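Local coordinates for putative lipoprotein (Bacteroides fragilis, PDB 3NQI) that is of unknown function but is probably a lipoprotein that may bind lipid, and binds cadmium ions in the crystal, at residues Pro116-Phe119 and Thr123-Leu126; Leu145-Phe150 and Ala182-Arg187; Cys154-Ile159 and Thr204-Gln209. One frame throughout, in Å; residues are numbered along the deposited sequence.

Interaction 1 is the most central of the three and the most fully bonded: the antiparallel ladder of a beta hairpin, with aromatic and aliphatic packing on its faces. Interaction 2, about 21 Å away between centres, is also buried but has no backbone pairing; a lysine, a histidine and an arginine gather there, their polar ends taken up by carboxylates, backbone carbonyls and a tyrosine hydroxyl nearby. Interaction 3 lies farthest from the chain centre and is partly exposed, with an isoleucine against a helix and a water among polar ends. Strand 148-155 serves both 145-150 and 154-159, and strand 186-195, which interaction 2 enters, pairs with strand 123-132 of interaction 1.

Interaction 1 (Pro116-Phe119 and Thr123-Leu126); sequences PFQF and TIVL
Pro116-Phe119 and Thr123-Leu126 form an antiparallel beta hairpin ladder in the buried middle of the chain, where strand 117-120 turns back into strand 123-132. Phe117 and Val125 make the hydrogen-bonded pair: Phe117 N reaches Val125 O at 2.9 Å, and Val125 N returns to Phe117 O at 2.8 Å. A third bond joins Phe119 N to Thr123 O at 2.9 Å. Beside it, Gln118 and Ile124 are a non-hydrogen-bonded pair.

The Phe117 and Val125 side chains run side by side on one face of the ladder. Phe117 holds CG between its backbone N and carbonyl carbon (chi1 69°), which lays the ring over its neighbour: Val125 CB sits 3.8 Å from the ring centroid in a CH-pi contact over the face. Val125 CG2 extends the apolar patch to Phe119 CB at 4.1 Å. At the other end, Pro116 CA makes a CA-H...O contact of 3.2 Å with Val125 O, while its CB meets Leu126 CD1. Gln118 OE1 accepts from Lys243 N, and Thr123 OG1 is bonded to Arg48.

Strand 186-195 continues the sheet beyond 123-126 through Tyr194 and Lys192, strand 234-241 covers Gln118 and Ile124 with Ile240, and Met49 of strand 49-56 touches Phe119 and Thr123.

Interaction 2 (Leu145-Phe150 and Ala182-Arg187); sequences LAKHTF and AERATR
Arg184 reaches across to Lys147 and His148, joining the link after helix 178-183 to the type I beta turn Leu145-His148 that leads from helix 138-145 into strand 148-155. The turn is closed by His148 N donating to Leu145 O at 3.2 Å. The more deeply buried and more firmly bonded side is that of His148 and Arg184, held by common partners and not by close mutual packing. Their side chains run antiparallel alongside one another, and ring and guanidinium planes stand 74° apart. Arg184 keeps its chain extended from CG to NE, which carries NE to 4.0 Å from His148 NE2.

These two nitrogens share an acceptor: Glu144 OE2 takes a hydrogen bond from the histidine and a salt bridge from Arg184 NE. Asp176 makes a second salt bridge, to Arg184 NH2, while Tyr172 OH is bonded to His148 ND1. The two carboxylates probably offset the gathered positive charge and fix the rotation of the guanidinium.

The looser side is that of Lys147, which is partly exposed. Its side chain lies across Arg184, nearly perpendicular, and touches it through the aliphatic part. The bend at chi4 (-78°) turns the ammonium toward Glu175 O, its hydrogen-bond acceptor, so that Lys147 NZ stays 5.3 Å from Arg184 NH2, whereas Lys147 CD comes within 3.6 Å of that same NH2.

Interaction 3 (Cys154-Ile159 and Thr204-Gln209); sequences CYTDDI and TLKSGQ
Ile159 and Lys206 give the apolar part of this partly buried contact between the 3-10 turn after strand 148-155 and the last turn of helix 197-207. Their side chains meet almost perpendicularly. Ile159 holds CG2 anti to its backbone N, and this branch meets Lys206 CB at 3.7 Å and Ser207 CB at 3.9 Å. A bend at chi2 (-72°) of Lys206 carries its CE to 4.1 Å from Thr156 CB. A cadmium ion lies about 5 Å from the Ile159 side chain.

The polar link runs through water. One molecule lies 2.7 Å from Thr156 OG1, donates to Asp157 OD1 at 2.9 Å, and accepts weakly from Lys206 NZ at 3.4 Å. Asp157 and Lys206 are thus linked loosely through this water, their charged atoms well apart.

Bonds within 204-209 shape the helix end. Gly208, with positive phi, leaves the helix; Gln209 N donates to Ser207 OG at 3.0 Å in an ST turn, and Thr204 OG1 donates to Gln209 O. Ser207 OG is also bonded to Tyr203 O.

Strand 78-87 flanks the 3-10 turn, Thr86 touching Thr156, while Tyr203 of helix 197-207 packs on both Ile159 and Gln209, and the backbone of Ser207 bonds to Gly162 just before strand 165-174.

Interaction 1 (Pro116-Phe119 and Thr123-Leu126)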
ATOM      1  N   PRO A 116       6.604  -0.956  -6.029  1.00 19.74           N
ATOM      2  CA  PRO A 116       5.655  -1.925  -5.475  1.00 19.92           C
ATOM      3  C   PRO A 116       6.317  -3.271  -5.257  1.00 20.06           C
ATOM      4  O   PRO A 116       7.112  -3.706  -6.100  1.00 17.46           O
ATOM      5  CB  PRO A 116       4.597  -2.035  -6.574  1.00 19.22           C
ATOM      6  CG  PRO A 116       4.622  -0.609  -7.156  1.00 20.01           C
ATOM      7  CD  PRO A 116       6.060  -0.301  -7.228  1.00 19.76           C
ATOM      8  N   PHE A 117       6.027  -3.894  -4.121  1.00 18.77           N
ATOM      9  CA  PHE A 117       6.732  -5.099  -3.711  1.00 20.45           C
ATOM     10  C   PHE A 117       5.869  -6.087  -2.956  1.00 20.52           C
ATOM     11  O   PHE A 117       4.791  -5.751  -2.506  1.00 18.41           O
ATOM     12  CB  PHE A 117       7.992  -4.767  -2.923  1.00 22.39           C
ATOM     13  CG  PHE A 117       7.741  -4.179  -1.546  1.00 19.15           C
ATOM     14  CD1 PHE A 117       7.694  -2.808  -1.359  1.00 18.00           C
ATOM     15  CD2 PHE A 117       7.629  -5.004  -0.436  1.00 26.08           C
ATOM     16  CE1 PHE A 117       7.472  -2.279  -0.090  1.00 20.57           C
ATOM     17  CE2 PHE A 117       7.431  -4.484   0.831  1.00 25.54           C
ATOM     18  CZ  PHE A 117       7.366  -3.131   1.014  1.00 21.93           C
ATOM     19  N   GLN A 118       6.370  -7.310  -2.815  1.00 18.67           N
ATOM     20  CA  GLN A 118       5.668  -8.359  -2.144  1.00 19.89           C
ATOM     21  C   GLN A 118       6.092  -8.406  -0.699  1.00 20.32           C
ATOM     22  O   GLN A 118       7.273  -8.506  -0.399  1.00 19.79           O
ATOM     23  CB  GLN A 118       5.941  -9.708  -2.832  1.00 20.73           C
ATOM     24  CG  GLN A 118       5.057 -10.826  -2.259  1.00 24.06           C
ATOM     25  CD  GLN A 118       5.294 -12.206  -2.825  1.00 25.93           C
ATOM     26  OE1 GLN A 118       6.181 -12.407  -3.669  1.00 24.11           O
ATOM     27  NE2 GLN A 118       4.509 -13.192  -2.330  1.00 20.83           N
ATOM     28  N   PHE A 119       5.154  -8.332   0.215  1.00 18.85           N
ATOM     29  CA  PHE A 119       5.489  -8.464   1.648  1.00 21.44           C
ATOM     30  C   PHE A 119       5.458  -9.942   2.101  1.00 20.91           C
ATOM     31  O   PHE A 119       6.372 -10.444   2.795  1.00 19.46           O
ATOM     32  CB  PHE A 119       4.516  -7.634   2.494  1.00 20.24           C
ATOM     33  CG  PHE A 119       4.738  -7.778   3.955  1.00 22.98           C
ATOM     34  CD1 PHE A 119       5.768  -7.062   4.566  1.00 26.49           C
ATOM     35  CD2 PHE A 119       3.976  -8.666   4.719  1.00 20.18           C
ATOM     36  CE1 PHE A 119       6.031  -7.223   5.923  1.00 28.58           C
ATOM     37  CE2 PHE A 119       4.229  -8.832   6.074  1.00 23.97           C
ATOM     38  CZ  PHE A 119       5.266  -8.070   6.682  1.00 19.04           C
ATOM     39  N   THR A 123       0.110 -10.496   0.866  1.00 18.28           N
ATOM     40  CA  THR A 123       0.152  -9.036   0.952  1.00 19.68           C
ATOM     41  C   THR A 123       1.171  -8.416   0.019  1.00 18.44           C
ATOM     42  O   THR A 123       2.340  -8.806  -0.008  1.00 17.14           O
ATOM     43  CB  THR A 123       0.462  -8.526   2.404  1.00 22.03           C
ATOM     44  OG1 THR A 123      -0.476  -9.087   3.316  1.00 21.60           O
ATOM     45  CG2 THR A 123       0.404  -6.941   2.506  1.00 17.85           C
ATOM     46  N   ILE A 124       0.738  -7.390  -0.700  1.00 18.67           N
ATOM     47  CA  ILE A 124       1.685  -6.591  -1.444  1.00 17.89           C
ATOM     48  C   ILE A 124       1.575  -5.114  -0.992  1.00 17.96           C
ATOM     49  O   ILE A 124       0.580  -4.713  -0.380  1.00 20.44           O
ATOM     50  CB  ILE A 124       1.491  -6.695  -2.965  1.00 19.01           C
ATOM     51  CG1 ILE A 124       0.096  -6.235  -3.325  1.00 16.13           C
ATOM     52  CG2 ILE A 124       1.793  -8.174  -3.482  1.00 16.80           C
ATOM     53  CD1 ILE A 124      -0.144  -6.058  -4.862  1.00 21.80           C
ATOM     54  N   VAL A 125       2.657  -4.376  -1.270  1.00 19.99           N
ATOM     55  CA  VAL A 125       2.810  -3.024  -0.785  1.00 17.43           C
ATOM     56  C   VAL A 125       3.126  -2.048  -1.912  1.00 19.09           C
ATOM     57  O   VAL A 125       4.025  -2.300  -2.709  1.00 16.54           O
ATOM     58  CB  VAL A 125       3.845  -2.918   0.326  1.00 16.77           C
ATOM     59  CG1 VAL A 125       3.925  -1.412   0.834  1.00 16.22           C
ATOM     60  CG2 VAL A 125       3.439  -3.838   1.500  1.00 19.01           C
ATOM     61  N   LEU A 126       2.341  -0.963  -1.977  1.00 13.31           N
ATOM     62  CA  LEU A 126       2.626   0.154  -2.906  1.00 16.65           C
ATOM     63  C   LEU A 126       3.236   1.347  -2.190  1.00 17.62           C
ATOM     64  O   LEU A 126       2.637   1.901  -1.312  1.00 16.81           O
ATOM     65  CB  LEU A 126       1.362   0.568  -3.669  1.00 18.37           C
ATOM     66  CG  LEU A 126       0.894  -0.249  -4.877  1.00 23.11           C
ATOM     67  CD1 LEU A 126       0.898  -1.682  -4.623  1.00 28.80           C
ATOM     68  CD2 LEU A 126      -0.544   0.323  -5.335  1.00 18.71           C
TER

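Interaction 2 (Leu145-Phe150 and Ala182-Arg187)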
ATOM      1  N   LEU A 145      -5.334  13.963   4.503  1.00 22.68           N
ATOM      2  CA  LEU A 145      -4.839  12.609   4.188  1.00 23.58           C
ATOM      3  C   LEU A 145      -5.966  11.604   3.972  1.00 23.34           C
ATOM      4  O   LEU A 145      -5.877  10.756   3.058  1.00 24.69           O
ATOM      5  CB  LEU A 145      -3.812  12.147   5.228  1.00 23.62           C
ATOM      6  CG  LEU A 145      -2.434  12.861   5.274  1.00 28.42           C
ATOM      7  CD1 LEU A 145      -1.634  12.392   6.487  1.00 27.84           C
ATOM      8  CD2 LEU A 145      -1.611  12.693   3.979  1.00 29.76           C
ATOM      9  N   ALA A 146      -7.038  11.725   4.752  1.00 23.26           N
ATOM     10  CA  ALA A 146      -8.231  10.863   4.637  1.00 24.99           C
ATOM     11  C   ALA A 146      -8.989  11.020   3.326  1.00 24.63           C
ATOM     12  O   ALA A 146      -9.814  10.200   3.018  1.00 24.79           O
ATOM     13  CB  ALA A 146      -9.202  11.129   5.773  1.00 22.31           C
ATOM     14  N   LYS A 147      -8.793  12.118   2.604  1.00 22.88           N
ATOM     15  CA  LYS A 147      -9.429  12.295   1.311  1.00 21.36           C
ATOM     16  C   LYS A 147      -8.865  11.407   0.189  1.00 22.32           C
ATOM     17  O   LYS A 147      -9.457  11.328  -0.868  1.00 22.32           O
ATOM     18  CB  LYS A 147      -9.304  13.746   0.866  1.00 21.34           C
ATOM     19  CG  LYS A 147     -10.166  14.718   1.669  1.00 24.07           C
ATOM     20  CD  LYS A 147     -10.088  16.159   1.124  1.00 28.35           C
ATOM     21  CE  LYS A 147     -11.126  17.071   1.788  1.00 26.04           C
ATOM     22  NZ  LYS A 147     -12.564  16.966   1.300  1.00 30.91           N
ATOM     23  N   HIS A 148      -7.664  10.863   0.368  1.00 18.10           N
ATOM     24  CA  HIS A 148      -7.001  10.129  -0.673  1.00 19.83           C
ATOM     25  C   HIS A 148      -7.177   8.643  -0.480  1.00 19.29           C
ATOM     26  O   HIS A 148      -6.706   8.103   0.517  1.00 21.50           O
ATOM     27  CB  HIS A 148      -5.500  10.448  -0.613  1.00 15.71           C
ATOM     28  CG  HIS A 148      -5.199  11.905  -0.812  1.00 18.69           C
ATOM     29  ND1 HIS A 148      -4.855  12.436  -2.043  1.00 20.27           N
ATOM     30  CD2 HIS A 148      -5.264  12.955   0.046  1.00 23.23           C
ATOM     31  CE1 HIS A 148      -4.704  13.748  -1.926  1.00 20.27           C
ATOM     32  NE2 HIS A 148      -4.976  14.092  -0.675  1.00 21.98           N
ATOM     33  N   THR A 149      -7.762   7.988  -1.451  1.00 20.05           N
ATOM     34  CA  THR A 149      -7.945   6.531  -1.383  1.00 21.13           C
ATOM     35  C   THR A 149      -7.330   5.893  -2.597  1.00 20.26           C
ATOM     36  O   THR A 149      -7.526   6.369  -3.744  1.00 18.37           O
ATOM     37  CB  THR A 149      -9.426   6.115  -1.228  1.00 22.20           C
ATOM     38  OG1 THR A 149     -10.158   6.581  -2.321  1.00 29.84           O
ATOM     39  CG2 THR A 149     -10.064   6.642   0.102  1.00 25.63           C
ATOM     40  N   PHE A 150      -6.535   4.858  -2.330  1.00 20.19           N
ATOM     41  CA  PHE A 150      -5.780   4.127  -3.319  1.00 17.70           C
ATOM     42  C   PHE A 150      -6.314   2.702  -3.304  1.00 21.49           C
ATOM     43  O   PHE A 150      -5.962   1.893  -2.402  1.00 22.49           O
ATOM     44  CB  PHE A 150      -4.278   4.151  -2.975  1.00 19.41           C
ATOM     45  CG  PHE A 150      -3.719   5.527  -2.835  1.00 19.28           C
ATOM     46  CD1 PHE A 150      -3.292   6.210  -3.960  1.00 18.82           C
ATOM     47  CD2 PHE A 150      -3.704   6.158  -1.585  1.00 19.98           C
ATOM     48  CE1 PHE A 150      -2.793   7.501  -3.842  1.00 24.62           C
ATOM     49  CE2 PHE A 150      -3.175   7.427  -1.434  1.00 18.14           C
ATOM     50  CZ  PHE A 150      -2.707   8.108  -2.569  1.00 18.94           C
ATOM     51  N   ALA A 182      -6.918  19.596  -8.812  1.00 26.27           N
ATOM     52  CA  ALA A 182      -5.915  20.126  -9.756  1.00 28.15           C
ATOM     53  C   ALA A 182      -4.855  21.022  -9.094  1.00 29.72           C
ATOM     54  O   ALA A 182      -3.688  20.973  -9.502  1.00 32.61           O
ATOM     55  CB  ALA A 182      -6.598  20.869 -10.926  1.00 28.19           C
ATOM     56  N   GLU A 183      -5.223  21.764  -8.047  1.00 26.97           N
ATOM     57  CA  GLU A 183      -4.309  22.682  -7.385  1.00 30.05           C
ATOM     58  C   GLU A 183      -3.320  22.034  -6.404  1.00 30.27           C
ATOM     59  O   GLU A 183      -2.334  22.658  -6.030  1.00 29.97           O
ATOM     60  CB  GLU A 183      -5.110  23.763  -6.652  1.00 31.46           C
ATOM     61  N   ARG A 184      -3.571  20.793  -5.962  1.00 27.12           N
ATOM     62  CA  ARG A 184      -2.725  20.183  -4.961  1.00 23.35           C
ATOM     63  C   ARG A 184      -1.306  20.028  -5.481  1.00 22.90           C
ATOM     64  O   ARG A 184      -1.094  19.518  -6.584  1.00 23.48           O
ATOM     65  CB  ARG A 184      -3.297  18.828  -4.505  1.00 23.27           C
ATOM     66  CG  ARG A 184      -4.534  18.979  -3.663  1.00 22.99           C
ATOM     67  CD  ARG A 184      -5.122  17.635  -3.379  1.00 21.88           C
ATOM     68  NE  ARG A 184      -5.958  17.654  -2.192  1.00 22.67           N
ATOM     69  CZ  ARG A 184      -7.206  18.091  -2.174  1.00 22.03           C
ATOM     70  NH1 ARG A 184      -7.779  18.614  -3.270  1.00 29.60           N
ATOM     71  NH2 ARG A 184      -7.888  18.106  -1.029  1.00 28.95           N
ATOM     72  N   ALA A 185      -0.355  20.480  -4.681  1.00 22.18           N
ATOM     73  CA  ALA A 185       1.069  20.536  -5.071  1.00 25.56           C
ATOM     74  C   ALA A 185       2.049  20.165  -3.973  1.00 26.15           C
ATOM     75  O   ALA A 185       3.283  20.224  -4.194  1.00 28.97           O
ATOM     76  CB  ALA A 185       1.446  21.979  -5.666  1.00 25.91           C
ATOM     77  N   THR A 186       1.564  19.730  -2.816  1.00 26.60           N
ATOM     78  CA  THR A 186       2.465  19.418  -1.705  1.00 26.78           C
ATOM     79  C   THR A 186       2.877  17.938  -1.755  1.00 26.37           C
ATOM     80  O   THR A 186       2.060  17.063  -1.599  1.00 25.71           O
ATOM     81  CB  THR A 186       1.831  19.795  -0.367  1.00 28.59           C
ATOM     82  OG1 THR A 186       1.429  21.172  -0.428  1.00 28.45           O
ATOM     83  CG2 THR A 186       2.831  19.547   0.854  1.00 27.79           C
ATOM     84  N   ARG A 187       4.164  17.679  -1.956  1.00 26.39           N
ATOM     85  CA  ARG A 187       4.632  16.319  -2.095  1.00 27.93           C
ATOM     86  C   ARG A 187       4.530  15.547  -0.774  1.00 27.43           C
ATOM     87  O   ARG A 187       4.917  16.062   0.279  1.00 27.88           O
ATOM     88  CB  ARG A 187       6.078  16.280  -2.596  1.00 28.13           C
ATOM     89  CG  ARG A 187       6.552  14.866  -2.913  1.00 25.86           C
ATOM     90  CD  ARG A 187       7.975  14.884  -3.439  1.00 32.43           C
ATOM     91  NE  ARG A 187       8.886  15.370  -2.429  1.00 38.78           N
ATOM     92  CZ  ARG A 187      10.069  15.942  -2.654  1.00 43.19           C
ATOM     93  NH1 ARG A 187      10.521  16.169  -3.876  1.00 41.71           N
ATOM     94  NH2 ARG A 187      10.798  16.335  -1.623  1.00 49.07           N
TER

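Interaction 3 (Cys154-Ile159 and Thr204-Gln209)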
ATOM      1  N   CYS A 154      -8.999  -5.676  -9.403  1.00 20.25           N
ATOM      2  CA  CYS A 154      -8.894  -6.795 -10.340  1.00 19.87           C
ATOM      3  C   CYS A 154     -10.223  -6.925 -11.091  1.00 20.41           C
ATOM      4  O   CYS A 154     -11.300  -7.149 -10.483  1.00 22.46           O
ATOM      5  CB  CYS A 154      -8.638  -8.066  -9.573  1.00 25.16           C
ATOM      6  SG  CYS A 154      -8.392  -9.469 -10.674  1.00 27.20           S
ATOM      7  N   TYR A 155     -10.179  -6.734 -12.402  1.00 20.23           N
ATOM      8  CA  TYR A 155     -11.373  -6.916 -13.258  1.00 22.43           C
ATOM      9  C   TYR A 155     -11.395  -8.373 -13.686  1.00 24.81           C
ATOM     10  O   TYR A 155     -10.644  -8.804 -14.550  1.00 25.44           O
ATOM     11  CB  TYR A 155     -11.402  -5.960 -14.467  1.00 24.75           C
ATOM     12  CG  TYR A 155     -11.442  -4.521 -14.008  1.00 25.51           C
ATOM     13  CD1 TYR A 155     -12.601  -3.976 -13.464  1.00 24.53           C
ATOM     14  CD2 TYR A 155     -10.314  -3.743 -14.049  1.00 21.43           C
ATOM     15  CE1 TYR A 155     -12.630  -2.674 -13.004  1.00 24.36           C
ATOM     16  CE2 TYR A 155     -10.320  -2.443 -13.595  1.00 24.31           C
ATOM     17  CZ  TYR A 155     -11.462  -1.904 -13.074  1.00 23.49           C
ATOM     18  OH  TYR A 155     -11.449  -0.626 -12.575  1.00 23.87           O
ATOM     19  N   THR A 156     -12.278  -9.144 -13.085  1.00 24.79           N
ATOM     20  CA  THR A 156     -12.178 -10.587 -13.265  1.00 27.72           C
ATOM     21  C   THR A 156     -12.572 -11.109 -14.661  1.00 29.99           C
ATOM     22  O   THR A 156     -12.091 -12.160 -15.057  1.00 29.25           O
ATOM     23  CB  THR A 156     -12.932 -11.294 -12.168  1.00 27.01           C
ATOM     24  OG1 THR A 156     -14.297 -10.863 -12.199  1.00 28.37           O
ATOM     25  CG2 THR A 156     -12.287 -10.970 -10.834  1.00 25.90           C
ATOM     26  N   ASP A 157     -13.392 -10.370 -15.416  1.00 32.52           N
ATOM     27  CA  ASP A 157     -13.681 -10.735 -16.818  1.00 35.61           C
ATOM     28  C   ASP A 157     -12.414 -10.806 -17.658  1.00 35.98           C
ATOM     29  O   ASP A 157     -12.387 -11.493 -18.643  1.00 37.72           O
ATOM     30  CB  ASP A 157     -14.626  -9.733 -17.509  1.00 38.03           C
ATOM     31  CG  ASP A 157     -16.092  -9.880 -17.065  1.00 39.97           C
ATOM     32  OD1 ASP A 157     -16.423 -10.861 -16.339  1.00 42.90           O
ATOM     33  OD2 ASP A 157     -16.907  -9.006 -17.444  1.00 48.50           O
ATOM     34  N   ASP A 158     -11.377 -10.088 -17.271  1.00 35.61           N
ATOM     35  CA  ASP A 158     -10.141 -10.079 -18.049  1.00 37.81           C
ATOM     36  C   ASP A 158      -9.250 -11.279 -17.819  1.00 36.87           C
ATOM     37  O   ASP A 158      -8.260 -11.468 -18.563  1.00 38.83           O
ATOM     38  CB  ASP A 158      -9.353  -8.796 -17.786  1.00 39.11           C
ATOM     39  CG  ASP A 158     -10.108  -7.539 -18.240  1.00 44.91           C
ATOM     40  OD1 ASP A 158     -11.081  -7.675 -19.023  1.00 53.19           O
ATOM     41  OD2 ASP A 158      -9.725  -6.420 -17.833  1.00 48.07           O
ATOM     42  N   ILE A 159      -9.593 -12.110 -16.837  1.00 33.85           N
ATOM     43  CA  ILE A 159      -8.761 -13.281 -16.522  1.00 32.81           C
ATOM     44  C   ILE A 159      -9.184 -14.444 -17.380  1.00 33.66           C
ATOM     45  O   ILE A 159     -10.293 -14.950 -17.262  1.00 33.89           O
ATOM     46  CB  ILE A 159      -8.819 -13.683 -15.045  1.00 30.99           C
ATOM     47  CG1 ILE A 159      -8.587 -12.466 -14.135  1.00 28.28           C
ATOM     48  CG2 ILE A 159      -7.788 -14.798 -14.770  1.00 29.89           C
ATOM     49  CD1 ILE A 159      -8.918 -12.745 -12.647  1.00 28.70           C
ATOM     50  N   THR A 204      -7.133 -17.695  -9.404  1.00 20.97           N
ATOM     51  CA  THR A 204      -7.015 -19.139  -9.529  1.00 21.61           C
ATOM     52  C   THR A 204      -8.240 -19.800 -10.143  1.00 21.01           C
ATOM     53  O   THR A 204      -8.110 -20.706 -10.981  1.00 21.96           O
ATOM     54  CB  THR A 204      -6.649 -19.810  -8.152  1.00 20.82           C
ATOM     55  OG1 THR A 204      -5.285 -19.490  -7.867  1.00 22.97           O
ATOM     56  CG2 THR A 204      -6.839 -21.327  -8.192  1.00 21.35           C
ATOM     57  N   LEU A 205      -9.426 -19.407  -9.702  1.00 21.60           N
ATOM     58  CA  LEU A 205     -10.636 -20.018 -10.224  1.00 23.81           C
ATOM     59  C   LEU A 205     -10.832 -19.725 -11.720  1.00 26.50           C
ATOM     60  O   LEU A 205     -11.256 -20.612 -12.438  1.00 28.37           O
ATOM     61  CB  LEU A 205     -11.870 -19.597  -9.459  1.00 23.79           C
ATOM     62  CG  LEU A 205     -11.968 -20.224  -8.074  1.00 28.17           C
ATOM     63  CD1 LEU A 205     -13.044 -19.493  -7.335  1.00 26.34           C
ATOM     64  CD2 LEU A 205     -12.218 -21.722  -8.122  1.00 24.03           C
ATOM     65  N   LYS A 206     -10.478 -18.529 -12.181  1.00 24.94           N
ATOM     66  CA  LYS A 206     -10.690 -18.155 -13.600  1.00 28.54           C
ATOM     67  C   LYS A 206      -9.551 -18.622 -14.503  1.00 27.23           C
ATOM     68  O   LYS A 206      -9.782 -18.986 -15.623  1.00 29.40           O
ATOM     69  CB  LYS A 206     -10.832 -16.641 -13.749  1.00 29.18           C
ATOM     70  CG  LYS A 206     -11.872 -15.960 -12.896  1.00 38.04           C
ATOM     71  CD  LYS A 206     -13.279 -16.225 -13.320  1.00 47.15           C
ATOM     72  CE  LYS A 206     -14.201 -15.187 -12.644  1.00 53.09           C
ATOM     73  NZ  LYS A 206     -15.661 -15.499 -12.760  1.00 54.81           N
ATOM     74  N   SER A 207      -8.311 -18.610 -14.015  1.00 24.43           N
ATOM     75  CA  SER A 207      -7.172 -19.026 -14.811  1.00 26.83           C
ATOM     76  C   SER A 207      -6.833 -20.536 -14.762  1.00 27.41           C
ATOM     77  O   SER A 207      -6.178 -21.068 -15.681  1.00 25.84           O
ATOM     78  CB  SER A 207      -5.932 -18.243 -14.391  1.00 25.30           C
ATOM     79  OG  SER A 207      -5.508 -18.655 -13.108  1.00 23.05           O
ATOM     80  N   GLY A 208      -7.232 -21.203 -13.676  1.00 25.58           N
ATOM     81  CA  GLY A 208      -6.842 -22.567 -13.417  1.00 26.49           C
ATOM     82  C   GLY A 208      -5.419 -22.671 -12.891  1.00 25.46           C
ATOM     83  O   GLY A 208      -4.943 -23.766 -12.679  1.00 26.89           O
ATOM     84  N   GLN A 209      -4.718 -21.559 -12.705  1.00 22.61           N
ATOM     85  CA  GLN A 209      -3.343 -21.603 -12.219  1.00 24.51           C
ATOM     86  C   GLN A 209      -3.304 -21.519 -10.678  1.00 25.04           C
ATOM     87  O   GLN A 209      -4.079 -20.779 -10.098  1.00 25.26           O
ATOM     88  CB  GLN A 209      -2.544 -20.467 -12.852  1.00 23.90           C
ATOM     89  CG  GLN A 209      -2.451 -20.497 -14.381  1.00 28.15           C
ATOM     90  CD  GLN A 209      -1.254 -21.332 -14.895  1.00 34.12           C
ATOM     91  OE1 GLN A 209      -0.672 -22.091 -14.173  1.00 36.91           O
ATOM     92  NE2 GLN A 209      -0.904 -21.155 -16.134  1.00 40.48           N
TER
HETATM   93  O   HOH W   1     -15.565 -12.364 -13.986  1.00 48.56           O